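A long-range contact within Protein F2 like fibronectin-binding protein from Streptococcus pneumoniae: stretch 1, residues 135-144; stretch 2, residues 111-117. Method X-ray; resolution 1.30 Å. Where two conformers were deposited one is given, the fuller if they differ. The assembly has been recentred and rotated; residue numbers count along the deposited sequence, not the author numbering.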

# COMPACT_ATOMS: atom_id res chain seq x y z
N ALA A 135 -15.60 -2.16 0.21
CA ALA A 135 -14.41 -2.85 0.66
C ALA A 135 -13.18 -2.50 -0.14
O ALA A 135 -12.07 -2.44 0.42
CB ALA A 135 -14.63 -4.35 0.66
N ARG A 136 -13.34 -2.19 -1.43
CA ARG A 136 -12.19 -1.95 -2.28
C ARG A 136 -11.27 -0.87 -1.70
O ARG A 136 -10.03 -0.99 -1.78
CB ARG A 136 -12.66 -1.53 -3.68
CG ARG A 136 -11.55 -1.24 -4.68
CD ARG A 136 -12.13 -0.87 -6.05
NE ARG A 136 -12.79 0.42 -5.91
CZ ARG A 136 -12.20 1.60 -6.10
NH1 ARG A 136 -10.96 1.70 -6.55
NH2 ARG A 136 -12.89 2.69 -5.83
N THR A 137 -11.84 0.19 -1.14
CA THR A 137 -11.02 1.24 -0.52
C THR A 137 -10.92 1.06 0.98
O THR A 137 -9.85 1.30 1.55
CB THR A 137 -11.56 2.65 -0.84
OG1 THR A 137 -12.90 2.77 -0.36
CG2 THR A 137 -11.49 2.94 -2.35
N TYR A 138 -12.01 0.68 1.65
CA TYR A 138 -11.97 0.62 3.12
C TYR A 138 -11.05 -0.52 3.62
O TYR A 138 -10.40 -0.39 4.64
CB TYR A 138 -13.38 0.50 3.73
CG TYR A 138 -14.15 1.82 3.74
CD1 TYR A 138 -14.66 2.38 2.58
CD2 TYR A 138 -14.34 2.52 4.91
CE1 TYR A 138 -15.35 3.56 2.61
CE2 TYR A 138 -15.03 3.72 4.92
CZ TYR A 138 -15.53 4.22 3.78
OH TYR A 138 -16.22 5.41 3.80
N PHE A 139 -10.97 -1.62 2.87
CA PHE A 139 -10.04 -2.70 3.23
C PHE A 139 -8.60 -2.29 2.91
O PHE A 139 -7.68 -2.64 3.63
CB PHE A 139 -10.40 -4.01 2.53
CG PHE A 139 -9.65 -5.23 3.03
CD1 PHE A 139 -9.54 -5.51 4.39
CD2 PHE A 139 -9.10 -6.14 2.13
CE1 PHE A 139 -8.91 -6.67 4.82
CE2 PHE A 139 -8.47 -7.29 2.58
CZ PHE A 139 -8.39 -7.54 3.91
N HIS A 140 -8.40 -1.56 1.79
CA HIS A 140 -7.06 -1.03 1.51
C HIS A 140 -6.56 -0.24 2.72
O HIS A 140 -5.42 -0.40 3.16
CB HIS A 140 -7.07 -0.15 0.26
CG HIS A 140 -5.71 0.34 -0.12
ND1 HIS A 140 -5.10 1.40 0.50
CD2 HIS A 140 -4.84 -0.12 -1.06
CE1 HIS A 140 -3.91 1.58 -0.04
NE2 HIS A 140 -3.72 0.67 -0.97
N GLN A 141 -7.42 0.62 3.26
CA GLN A 141 -6.99 1.51 4.32
C GLN A 141 -6.58 0.73 5.58
O GLN A 141 -5.57 1.07 6.19
CB GLN A 141 -8.09 2.51 4.64
CG GLN A 141 -7.68 3.55 5.65
CD GLN A 141 -8.74 4.59 5.91
OE1 GLN A 141 -9.92 4.27 5.96
NE2 GLN A 141 -8.32 5.86 5.97
N VAL A 142 -7.35 -0.29 5.99
CA VAL A 142 -6.91 -1.04 7.19
C VAL A 142 -5.66 -1.87 6.94
O VAL A 142 -4.80 -1.96 7.82
CB VAL A 142 -8.01 -1.90 7.85
CG1 VAL A 142 -9.03 -1.00 8.51
CG2 VAL A 142 -8.65 -2.89 6.87
N ILE A 143 -5.54 -2.45 5.76
CA ILE A 143 -4.29 -3.13 5.41
C ILE A 143 -3.12 -2.14 5.47
O ILE A 143 -2.04 -2.47 6.01
CB ILE A 143 -4.39 -3.80 4.02
CG1 ILE A 143 -5.37 -4.98 4.07
CG2 ILE A 143 -3.02 -4.20 3.52
CD1 ILE A 143 -4.83 -6.24 4.74
N GLN A 144 -3.31 -0.93 4.97
CA GLN A 144 -2.25 0.06 4.99
C GLN A 144 -1.82 0.39 6.42
O GLN A 144 -0.63 0.53 6.68
CB GLN A 144 -2.70 1.32 4.25
CG GLN A 144 -1.69 2.47 4.29
CD GLN A 144 -0.46 2.18 3.51
OE1 GLN A 144 -0.38 2.49 2.31
NE2 GLN A 144 0.56 1.65 4.17
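Stretch 2 (111-117) RLSYMYL

How does the second stretch run against the first? Residues 111-117 form a helical segment, as do residues 135-144, and each belongs to a helix that continues beyond the stretch at both ends. The two lie almost exactly antiparallel, with 173° between their N-to-C directions and axes 9.9 Å apart at closest approach. Because the helices run opposite ways, the start of stretch 2 meets the later part of stretch 1: Leu112 CA lies 6.3 Å from Ile143 CA, and Tyr116 CA lies 6.7 Å from His140 CA. Successive contacts thus step back along stretch 1 as stretch 2 advances, and together they bury 376 Å², counting both sides.

What polar contact ties the helices together? Tyr116 leaves its backbone sideways, but its extended side chain (chi1 t) brings the hydroxyl to the neighbouring helix. There Tyr116 OH donates a hydrogen bond to Arg136 O, a short one at 2.6 Å, and the acceptor lies near the plane of the tyrosine ring, at its edge. The Arg136 side chain itself starts away from stretch 2, yet its aliphatic base remains close, with Arg136 CG 3.7 Å from Tyr116 OH. This is the one hydrogen bond between the two stretches.

How do the aromatic rings meet? His140 turns its edge toward one face of Tyr116, the ring centroids 5.5 Å apart and the planes at 83°, so the rings are nearly perpendicular. The tyrosine also passes close to the histidine backbone, with Tyr116 CE1 3.5 Å from His140 N. Both ring nitrogens of His140 are hydrogen-bonded elsewhere in the structure. The CA-to-CB bond of Phe139 points toward stretch 2, and the ring adds an apolar contact, Phe139 CD2 to Tyr116 CD1 at 3.8 Å, while its edge approaches the backbone of Met115, with Phe139 CE2 3.6 Å from Met115 O. Tyr116 therefore packs against consecutive residues of stretch 1, and it has the largest area covered by the opposing stretch.

What fills the other end of the contact? Ile143 and Leu112 both direct their CA-to-CB bonds toward the opposite helix and meet through aliphatic groups, with Ile143 CD1 4.1 Å from Leu112 CD2. The same methyl reaches the next turn of stretch 2, where Ile143 CD1 lies 4.2 Å from Met115 CB. Ile143 CG2 comes within 3.6 Å of Leu112 O, so the isoleucine packs on backbone as well as side chains. All three residues are buried, making this end an apolar counterpart to the tyrosine hydrogen bond.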

# COMPACT_ATOMS: atom_id res chain seq x y z
N ARG A 111 2.74 -10.61 3.20
CA ARG A 111 1.47 -11.19 3.64
C ARG A 111 0.29 -10.21 3.56
O ARG A 111 -0.77 -10.54 3.05
CB ARG A 111 1.60 -11.70 5.07
CG ARG A 111 2.38 -13.00 5.16
CD ARG A 111 2.61 -13.46 6.60
NE ARG A 111 3.19 -14.80 6.62
CZ ARG A 111 2.50 -15.89 6.33
NH1 ARG A 111 1.17 -15.89 6.26
NH2 ARG A 111 3.13 -17.02 6.17
N LEU A 112 0.49 -9.00 4.06
CA LEU A 112 -0.60 -8.05 4.14
C LEU A 112 -1.03 -7.60 2.73
O LEU A 112 -2.23 -7.52 2.45
CB LEU A 112 -0.19 -6.87 5.01
CG LEU A 112 -0.16 -7.17 6.52
CD1 LEU A 112 0.64 -6.14 7.27
CD2 LEU A 112 -1.57 -7.31 7.06
N SER A 113 -0.07 -7.31 1.87
CA SER A 113 -0.41 -6.96 0.50
C SER A 113 -1.10 -8.11 -0.22
O SER A 113 -2.07 -7.88 -0.98
CB SER A 113 0.81 -6.42 -0.24
OG SER A 113 1.83 -7.39 -0.35
N TYR A 114 -0.66 -9.34 0.02
CA TYR A 114 -1.36 -10.49 -0.55
C TYR A 114 -2.77 -10.64 -0.01
O TYR A 114 -3.68 -11.06 -0.73
CB TYR A 114 -0.54 -11.76 -0.30
CG TYR A 114 -1.14 -13.05 -0.78
CD1 TYR A 114 -1.22 -13.36 -2.12
CD2 TYR A 114 -1.62 -13.98 0.12
CE1 TYR A 114 -1.75 -14.58 -2.55
CE2 TYR A 114 -2.15 -15.17 -0.29
CZ TYR A 114 -2.18 -15.49 -1.61
OH TYR A 114 -2.72 -16.71 -1.95
N MET A 115 -2.99 -10.28 1.24
CA MET A 115 -4.33 -10.36 1.76
C MET A 115 -5.27 -9.36 1.05
O MET A 115 -6.43 -9.67 0.86
CB MET A 115 -4.31 -10.18 3.27
CG MET A 115 -3.59 -11.31 4.00
SD MET A 115 -3.10 -10.93 5.70
CE MET A 115 -4.62 -11.28 6.60
N TYR A 116 -4.76 -8.21 0.60
CA TYR A 116 -5.53 -7.32 -0.22
C TYR A 116 -5.76 -7.90 -1.61
O TYR A 116 -6.88 -7.84 -2.15
CB TYR A 116 -4.87 -5.92 -0.32
CG TYR A 116 -5.76 -4.94 -1.02
CD1 TYR A 116 -6.83 -4.40 -0.38
CD2 TYR A 116 -5.57 -4.66 -2.35
CE1 TYR A 116 -7.74 -3.58 -1.03
CE2 TYR A 116 -6.47 -3.86 -3.04
CZ TYR A 116 -7.55 -3.31 -2.37
OH TYR A 116 -8.44 -2.51 -3.10
N LEU A 117 -4.70 -8.42 -2.24
CA LEU A 117 -4.81 -8.98 -3.58
C LEU A 117 -5.76 -10.16 -3.67
O LEU A 117 -6.54 -10.26 -4.62
CB LEU A 117 -3.43 -9.42 -4.08
CG LEU A 117 -3.35 -10.01 -5.49
CD1 LEU A 117 -3.52 -8.93 -6.57
CD2 LEU A 117 -2.05 -10.76 -5.71